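Local structure of kinetochore-associated protein NSL1 homolog (Homo sapiens, 5LSI) at residues B[22-25]-B[26-30]; B[44-47]-B[48-52]; B[55-58]-B[59-63]. The protein forms part of the MIS12 complex, which is required for kinetochore formation and for normal chromosome alignment and segregation during mitosis. One frame throughout, in Å; residues are numbered along the deposited sequence.

Contact 1: B[22-25]-B[26-30]; sequences AVTE and MLQLC
Val-23, Met-26 and Leu-27 form the apolar strip of this stretch of helix 20-35. The Val-23 and Met-26 side chains run side by side in the same direction, and the methionine bends at its last torsion (chi3 65°), which returns its methyl to the valine: CE of Met-26 lies 3.6 Å from CG1 of Val-23. The same valine methyl meets CD1 of Leu-27 more loosely, at 4.2 Å, so one branch serves neighbours three and four positions ahead.

The polar contacts belong to the backbone. Amides of Met-26, Leu-27, Gln-28 and Leu-29 donate to the carbonyls four residues back, the shortest from Leu-27 N to Val-23 O at 2.9 Å. Carbon atoms crowd the same carbonyls, as when CG of Gln-28 comes within 3.2 Å of Thr-24 O.

On the mixed face, the Thr-24 methyl CG2 meets NE2 of Gln-28 at 3.8 Å as their side chains cross obliquely. The threonine hydroxyl is occupied one turn back, donating to the carbonyl of Lys-20.

Leu-27 joins the strip to helix 46-62, the other arm of the hairpin, and Val-23 and Met-26 join it to apolar side chains of another protein's chain. The four amide bonds hold the turn, and the side chains are left to divide between an apolar strip and a polar, more exposed side.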
loop_
_atom_site.group_PDB
_atom_site.type_symbol
_atom_site.label_atom_id
_atom_site.label_comp_id
_atom_site.label_asym_id
_atom_site.label_seq_id
_atom_site.Cartn_x
_atom_site.Cartn_y
_atom_site.Cartn_z
ATOM N N ALA B 22 7.527 2.481 11.536
ATOM C CA ALA B 22 7.899 3.153 10.294
ATOM C C ALA B 22 6.890 2.877 9.183
ATOM O O ALA B 22 6.607 3.755 8.358
ATOM C CB ALA B 22 9.304 2.722 9.870
ATOM N N VAL B 23 6.341 1.661 9.139
ATOM C CA VAL B 23 5.290 1.362 8.170
ATOM C C VAL B 23 4.046 2.188 8.468
ATOM O O VAL B 23 3.418 2.744 7.556
ATOM C CB VAL B 23 4.981 -0.146 8.161
ATOM C CG1 VAL B 23 3.789 -0.446 7.255
ATOM C CG2 VAL B 23 6.201 -0.939 7.722
ATOM N N THR B 24 3.675 2.287 9.748
ATOM C CA THR B 24 2.513 3.079 10.141
ATOM C C THR B 24 2.671 4.538 9.729
ATOM O O THR B 24 1.712 5.172 9.275
ATOM C CB THR B 24 2.293 2.966 11.652
ATOM O OG1 THR B 24 1.822 1.651 11.970
ATOM C CG2 THR B 24 1.282 3.993 12.140
ATOM N N GLU B 25 3.880 5.083 9.868
ATOM C CA GLU B 25 4.102 6.477 9.499
ATOM C C GLU B 25 4.063 6.659 7.988
ATOM O O GLU B 25 3.533 7.661 7.490
ATOM C CB GLU B 25 5.427 6.958 10.096
ATOM C CG GLU B 25 5.408 6.918 11.620
ATOM C CD GLU B 25 6.713 7.343 12.269
ATOM O OE1 GLU B 25 7.786 7.179 11.652
ATOM O OE2 GLU B 25 6.657 7.840 13.415
ATOM N N MET B 26 4.605 5.693 7.243
ATOM C CA MET B 26 4.481 5.703 5.788
ATOM C C MET B 26 3.019 5.656 5.353
ATOM O O MET B 26 2.616 6.372 4.428
ATOM C CB MET B 26 5.253 4.523 5.202
ATOM C CG MET B 26 4.924 4.213 3.753
ATOM S SD MET B 26 5.484 2.565 3.272
ATOM C CE MET B 26 4.460 1.526 4.309
ATOM N N LEU B 27 2.209 4.817 6.007
ATOM C CA LEU B 27 0.791 4.741 5.669
ATOM C C LEU B 27 0.075 6.051 5.974
ATOM O O LEU B 27 -0.845 6.448 5.247
ATOM C CB LEU B 27 0.129 3.585 6.421
ATOM C CG LEU B 27 0.582 2.182 6.001
ATOM C CD1 LEU B 27 -0.132 1.115 6.815
ATOM C CD2 LEU B 27 0.356 1.962 4.517
ATOM N N GLN B 28 0.475 6.737 7.048
ATOM C CA GLN B 28 -0.128 8.034 7.348
ATOM C C GLN B 28 0.140 9.035 6.233
ATOM O O GLN B 28 -0.755 9.795 5.842
ATOM C CB GLN B 28 0.391 8.568 8.684
ATOM C CG GLN B 28 -0.082 7.769 9.883
ATOM C CD GLN B 28 0.448 8.308 11.196
ATOM O OE1 GLN B 28 1.117 9.343 11.235
ATOM N NE2 GLN B 28 0.143 7.612 12.283
ATOM N N LEU B 29 1.365 9.043 5.699
ATOM C CA LEU B 29 1.691 9.943 4.594
ATOM C C LEU B 29 0.866 9.614 3.356
ATOM O O LEU B 29 0.250 10.502 2.751
ATOM C CB LEU B 29 3.187 9.865 4.280
ATOM C CG LEU B 29 4.136 10.457 5.327
ATOM C CD1 LEU B 29 5.578 10.073 5.034
ATOM C CD2 LEU B 29 3.990 11.967 5.381
ATOM N N CYS B 30 0.843 8.338 2.962
ATOM C CA CYS B 30 0.066 7.927 1.798
ATOM C C CYS B 30 -1.430 8.072 2.017
ATOM O O CYS B 30 -2.178 8.160 1.039
ATOM C CB CYS B 30 0.389 6.479 1.433
ATOM S SG CYS B 30 2.108 6.229 0.963
#

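Contact 2: B[44-47]-B[48-52]; sequences EIRE and PALRD
Glu-47 and Arg-51, one turn apart, illustrate how opposite charges may be joined without touching. OE1 of Glu-47 and NH1 of Arg-51 stand 4.6 Å apart, too far for a salt bridge, and one water spans the interval. It donates to Glu-47 OE1 at 3.0 Å and accepts from Arg-51 NH1 at 3.1 Å. The arginine chain bends at chi3 (-59°), bringing its guanidinium back over the turn, where the carbonyl oxygen of Glu-47 and CA of Pro-48 lie against one face, toward its rim.

That carbonyl is busy on its own account. Glu-47 O takes a nearly straight bond from Arg-51 N (3.1 Å, 174° at the hydrogen) and a weak second one from Leu-50 N. Ile-45 O accepts from Ala-49 N at 2.9 Å, almost along the C=O axis, and Arg-46 O accepts from Leu-50 N.

This is the opening turn of helix 46-62, the second arm of a helical hairpin. Pro-48 suits such a place: its nitrogen has no hydrogen to give, and the first turn of a helix has no preceding carbonyl within the helix to receive one. Its ring instead fits beside the chain, with CG 3.3 Å from Ile-45 O.

Arg-46 turns its donors elsewhere. Its NE bonds to the carbonyl of Gly-38 and its NH2 to that of Leu-41, tying the start of the helix to the preceding loop. Apolar contact within the turn is light, CD1 of Ile-45 reaching CB of Ala-49 at 4.4 Å, and both residues also pack on apolar side chains of another protein's chain.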
loop_
_atom_site.group_PDB
_atom_site.type_symbol
_atom_site.label_atom_id
_atom_site.label_comp_id
_atom_site.label_asym_id
_atom_site.label_seq_id
_atom_site.Cartn_x
_atom_site.Cartn_y
_atom_site.Cartn_z
ATOM N N GLU B 44 -23.304 12.002 0.045
ATOM C CA GLU B 44 -24.173 10.996 0.649
ATOM C C GLU B 44 -23.369 9.896 1.334
ATOM O O GLU B 44 -23.733 9.439 2.425
ATOM C CB GLU B 44 -25.091 10.405 -0.426
ATOM C CG GLU B 44 -26.345 9.732 0.110
ATOM C CD GLU B 44 -27.246 9.207 -1.002
ATOM O OE1 GLU B 44 -28.003 8.243 -0.752
ATOM O OE2 GLU B 44 -27.199 9.758 -2.125
ATOM N N ILE B 45 -22.284 9.447 0.703
ATOM C CA ILE B 45 -21.507 8.311 1.172
ATOM C C ILE B 45 -20.060 8.683 1.466
ATOM O O ILE B 45 -19.255 7.806 1.786
ATOM C CB ILE B 45 -21.562 7.147 0.162
ATOM C CG1 ILE B 45 -21.129 7.640 -1.220
ATOM C CG2 ILE B 45 -22.955 6.542 0.121
ATOM C CD1 ILE B 45 -20.447 6.585 -2.070
ATOM N N ARG B 46 -19.713 9.971 1.375
ATOM C CA ARG B 46 -18.306 10.372 1.380
ATOM C C ARG B 46 -17.584 9.897 2.637
ATOM O O ARG B 46 -16.546 9.231 2.551
ATOM C CB ARG B 46 -18.188 11.890 1.235
ATOM C CG ARG B 46 -16.749 12.388 1.237
ATOM C CD ARG B 46 -16.656 13.885 0.982
ATOM N NE ARG B 46 -17.250 14.261 -0.299
ATOM C CZ ARG B 46 -18.194 15.187 -0.445
ATOM N NH1 ARG B 46 -18.651 15.844 0.612
ATOM N NH2 ARG B 46 -18.677 15.460 -1.650
ATOM N N GLU B 47 -18.115 10.227 3.816
ATOM C CA GLU B 47 -17.420 9.880 5.054
ATOM C C GLU B 47 -17.257 8.376 5.249
ATOM O O GLU B 47 -16.121 7.929 5.473
ATOM C CB GLU B 47 -18.127 10.523 6.252
ATOM C CG GLU B 47 -17.931 12.017 6.367
ATOM C CD GLU B 47 -18.394 12.549 7.708
ATOM O OE1 GLU B 47 -19.324 11.949 8.294
ATOM O OE2 GLU B 47 -17.823 13.555 8.181
ATOM N N PRO B 48 -18.311 7.549 5.192
ATOM C CA PRO B 48 -18.084 6.106 5.366
ATOM C C PRO B 48 -17.250 5.491 4.254
ATOM O O PRO B 48 -16.492 4.551 4.520
ATOM C CB PRO B 48 -19.505 5.529 5.396
ATOM C CG PRO B 48 -20.318 6.510 4.638
ATOM C CD PRO B 48 -19.740 7.846 4.985
ATOM N N ALA B 49 -17.353 6.001 3.022
ATOM C CA ALA B 49 -16.557 5.457 1.925
ATOM C C ALA B 49 -15.073 5.736 2.121
ATOM O O ALA B 49 -14.229 4.895 1.787
ATOM C CB ALA B 49 -17.036 6.024 0.590
ATOM N N LEU B 50 -14.733 6.909 2.662
ATOM C CA LEU B 50 -13.329 7.233 2.887
ATOM C C LEU B 50 -12.749 6.414 4.032
ATOM O O LEU B 50 -11.605 5.954 3.954
ATOM C CB LEU B 50 -13.164 8.729 3.157
ATOM C CG LEU B 50 -13.206 9.647 1.933
ATOM C CD1 LEU B 50 -12.892 11.083 2.326
ATOM C CD2 LEU B 50 -12.238 9.158 0.864
ATOM N N ARG B 51 -13.513 6.236 5.115
ATOM C CA ARG B 51 -13.074 5.330 6.171
ATOM C C ARG B 51 -12.863 3.924 5.625
ATOM O O ARG B 51 -11.864 3.266 5.944
ATOM C CB ARG B 51 -14.088 5.310 7.315
ATOM C CG ARG B 51 -14.108 6.577 8.168
ATOM C CD ARG B 51 -14.860 6.351 9.480
ATOM N NE ARG B 51 -16.243 5.933 9.267
ATOM C CZ ARG B 51 -17.270 6.769 9.174
ATOM N NH1 ARG B 51 -17.075 8.077 9.279
ATOM N NH2 ARG B 51 -18.493 6.296 8.975
ATOM N N ASP B 52 -13.792 3.453 4.791
ATOM C CA ASP B 52 -13.669 2.122 4.206
ATOM C C ASP B 52 -12.442 2.034 3.305
ATOM O O ASP B 52 -11.657 1.081 3.396
ATOM C CB ASP B 52 -14.944 1.783 3.431
ATOM C CG ASP B 52 -14.879 0.428 2.760
ATOM O OD1 ASP B 52 -14.244 -0.491 3.321
ATOM O OD2 ASP B 52 -15.461 0.281 1.664
HETATM O O HOH W 1 -19.501 9.764 10.341
#

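Contact 3: B[55-58]-B[59-63]; sequences WTFE and SAVQE
Ser-59 and Trp-55 make the close-knit end of this contact. The serine hydroxyl sits beside its own backbone N (chi1 -67°), from where OG donates to the Trp-55 carbonyl oxygen at 2.8 Å. The amide of Ser-59 reaches the same oxygen at 2.9 Å, and the two donors arrive from opposite faces of the carbonyl plane, gripping it from both. OG also lies over one face of the indole, 3.3 Å from NE1 of Trp-55, but the angle there is poor and no hydrogen bond forms.

The amides of Ala-60, Val-61 and Gln-62 continue the helical ladder. Gln-62 is pressed against it: its CG comes within 3.1 Å of Glu-58 O, and its extended chain lays the flat of the side-chain amide over that oxygen, CD 3.4 Å from it. The same side chain rests on Leu-27 of helix 20-35. Cut back to an alanine, it would lose its amide, and the Glu-58 carbonyl is likely to lose part of the cover over its oxygen and Leu-27 a packing partner.

Within the stretch, the buried side holds one looser pair: CE1 of Phe-57 meets CG2 of Val-61 obliquely at 4.3 Å, and both residues find further packing on Leu-27. The tighter polar grip, of Ser-59 on Trp-55, lies toward solvent.

Thr-56 bonds through its hydroxyl to the carbonyl of Asp-52, so a side-chain hydroxyl bond to the carbonyl four residues back occurs twice here. Such bonds are typical of serine and threonine within helices, and the apolar Phe-57 and Val-61 are typical of the inner face of a helical hairpin.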
loop_
_atom_site.group_PDB
_atom_site.type_symbol
_atom_site.label_atom_id
_atom_site.label_comp_id
_atom_site.label_asym_id
_atom_site.label_seq_id
_atom_site.Cartn_x
_atom_site.Cartn_y
_atom_site.Cartn_z
ATOM N N TRP B 55 -9.181 2.052 5.367
ATOM C CA TRP B 55 -8.977 0.783 6.062
ATOM C C TRP B 55 -8.630 -0.335 5.085
ATOM O O TRP B 55 -7.805 -1.202 5.392
ATOM C CB TRP B 55 -10.230 0.443 6.874
ATOM C CG TRP B 55 -10.234 -0.930 7.460
ATOM C CD1 TRP B 55 -9.300 -1.475 8.300
ATOM C CD2 TRP B 55 -11.226 -1.941 7.255
ATOM N NE1 TRP B 55 -9.654 -2.770 8.626
ATOM C CE2 TRP B 55 -10.833 -3.077 7.994
ATOM C CE3 TRP B 55 -12.410 -1.995 6.517
ATOM C CZ2 TRP B 55 -11.586 -4.255 8.013
ATOM C CZ3 TRP B 55 -13.157 -3.163 6.536
ATOM C CH2 TRP B 55 -12.745 -4.276 7.278
ATOM N N THR B 56 -9.249 -0.334 3.902
ATOM C CA THR B 56 -8.868 -1.286 2.864
ATOM C C THR B 56 -7.431 -1.057 2.421
ATOM O O THR B 56 -6.670 -2.014 2.237
ATOM C CB THR B 56 -9.816 -1.167 1.669
ATOM O OG1 THR B 56 -11.154 -1.461 2.089
ATOM C CG2 THR B 56 -9.412 -2.126 0.570
ATOM N N PHE B 57 -7.042 0.208 2.256
ATOM C CA PHE B 57 -5.677 0.524 1.845
ATOM C C PHE B 57 -4.668 0.040 2.879
ATOM O O PHE B 57 -3.696 -0.646 2.543
ATOM C CB PHE B 57 -5.540 2.030 1.614
ATOM C CG PHE B 57 -4.124 2.489 1.413
ATOM C CD1 PHE B 57 -3.437 2.178 0.252
ATOM C CD2 PHE B 57 -3.482 3.244 2.385
ATOM C CE1 PHE B 57 -2.132 2.602 0.065
ATOM C CE2 PHE B 57 -2.179 3.676 2.205
ATOM C CZ PHE B 57 -1.501 3.350 1.047
ATOM N N GLU B 58 -4.891 0.377 4.151
ATOM C CA GLU B 58 -3.953 -0.031 5.192
ATOM C C GLU B 58 -3.936 -1.543 5.371
ATOM O O GLU B 58 -2.876 -2.131 5.615
ATOM C CB GLU B 58 -4.296 0.669 6.508
ATOM C CG GLU B 58 -4.020 2.161 6.485
ATOM C CD GLU B 58 -4.491 2.867 7.743
ATOM O OE1 GLU B 58 -5.330 2.293 8.476
ATOM O OE2 GLU B 58 -4.022 3.997 7.996
ATOM N N SER B 59 -5.095 -2.193 5.252
ATOM C CA SER B 59 -5.139 -3.648 5.379
ATOM C C SER B 59 -4.359 -4.331 4.264
ATOM O O SER B 59 -3.621 -5.288 4.515
ATOM C CB SER B 59 -6.585 -4.139 5.385
ATOM O OG SER B 59 -7.255 -3.697 6.548
ATOM N N ALA B 60 -4.502 -3.852 3.026
ATOM C CA ALA B 60 -3.801 -4.481 1.913
ATOM C C ALA B 60 -2.293 -4.393 2.092
ATOM O O ALA B 60 -1.566 -5.337 1.762
ATOM C CB ALA B 60 -4.220 -3.838 0.592
ATOM N N VAL B 61 -1.802 -3.266 2.613
ATOM C CA VAL B 61 -0.369 -3.131 2.856
ATOM C C VAL B 61 0.056 -4.031 4.009
ATOM O O VAL B 61 1.028 -4.787 3.904
ATOM C CB VAL B 61 -0.000 -1.660 3.126
ATOM C CG1 VAL B 61 1.454 -1.544 3.558
ATOM C CG2 VAL B 61 -0.244 -0.815 1.891
ATOM N N GLN B 62 -0.681 -3.972 5.123
ATOM C CA GLN B 62 -0.284 -4.707 6.321
ATOM C C GLN B 62 -0.309 -6.215 6.096
ATOM O O GLN B 62 0.574 -6.935 6.578
ATOM C CB GLN B 62 -1.190 -4.322 7.488
ATOM C CG GLN B 62 -0.966 -2.908 7.993
ATOM C CD GLN B 62 -2.071 -2.442 8.918
ATOM O OE1 GLN B 62 -2.968 -3.210 9.266
ATOM N NE2 GLN B 62 -2.014 -1.180 9.322
ATOM N N GLU B 63 -1.313 -6.720 5.374
ATOM C CA GLU B 63 -1.385 -8.158 5.145
ATOM C C GLU B 63 -0.358 -8.644 4.132
ATOM O O GLU B 63 -0.192 -9.860 3.979
ATOM C CB GLU B 63 -2.788 -8.557 4.684
ATOM C CG GLU B 63 -3.895 -8.115 5.623
ATOM C CD GLU B 63 -4.852 -9.233 5.963
ATOM O OE1 GLU B 63 -4.374 -10.319 6.356
ATOM O OE2 GLU B 63 -6.078 -9.027 5.832
#

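The three contacts follow one another along a helical hairpin in the N-terminal part of NSL1. Contact 1 belongs to helix 20-35, whereas contacts 2 and 3 share helix 46-62, the centres of the two contacts about 16 Å apart. Contacts 1 and 3 are partly buried and meet across the hairpin: CD2 of Leu-27 packs on CG1 of Val-61 at 3.8 Å, and CB of Cys-30 on CZ of Phe-57 at 3.7 Å. Contact 2 lies at the surface, its nearest atoms about 10 Å from contact 1. The chemistry follows: apolar side chains facing the other arm or the partner protein in contacts 1 and 3, a water bridge between charges at the outlying end.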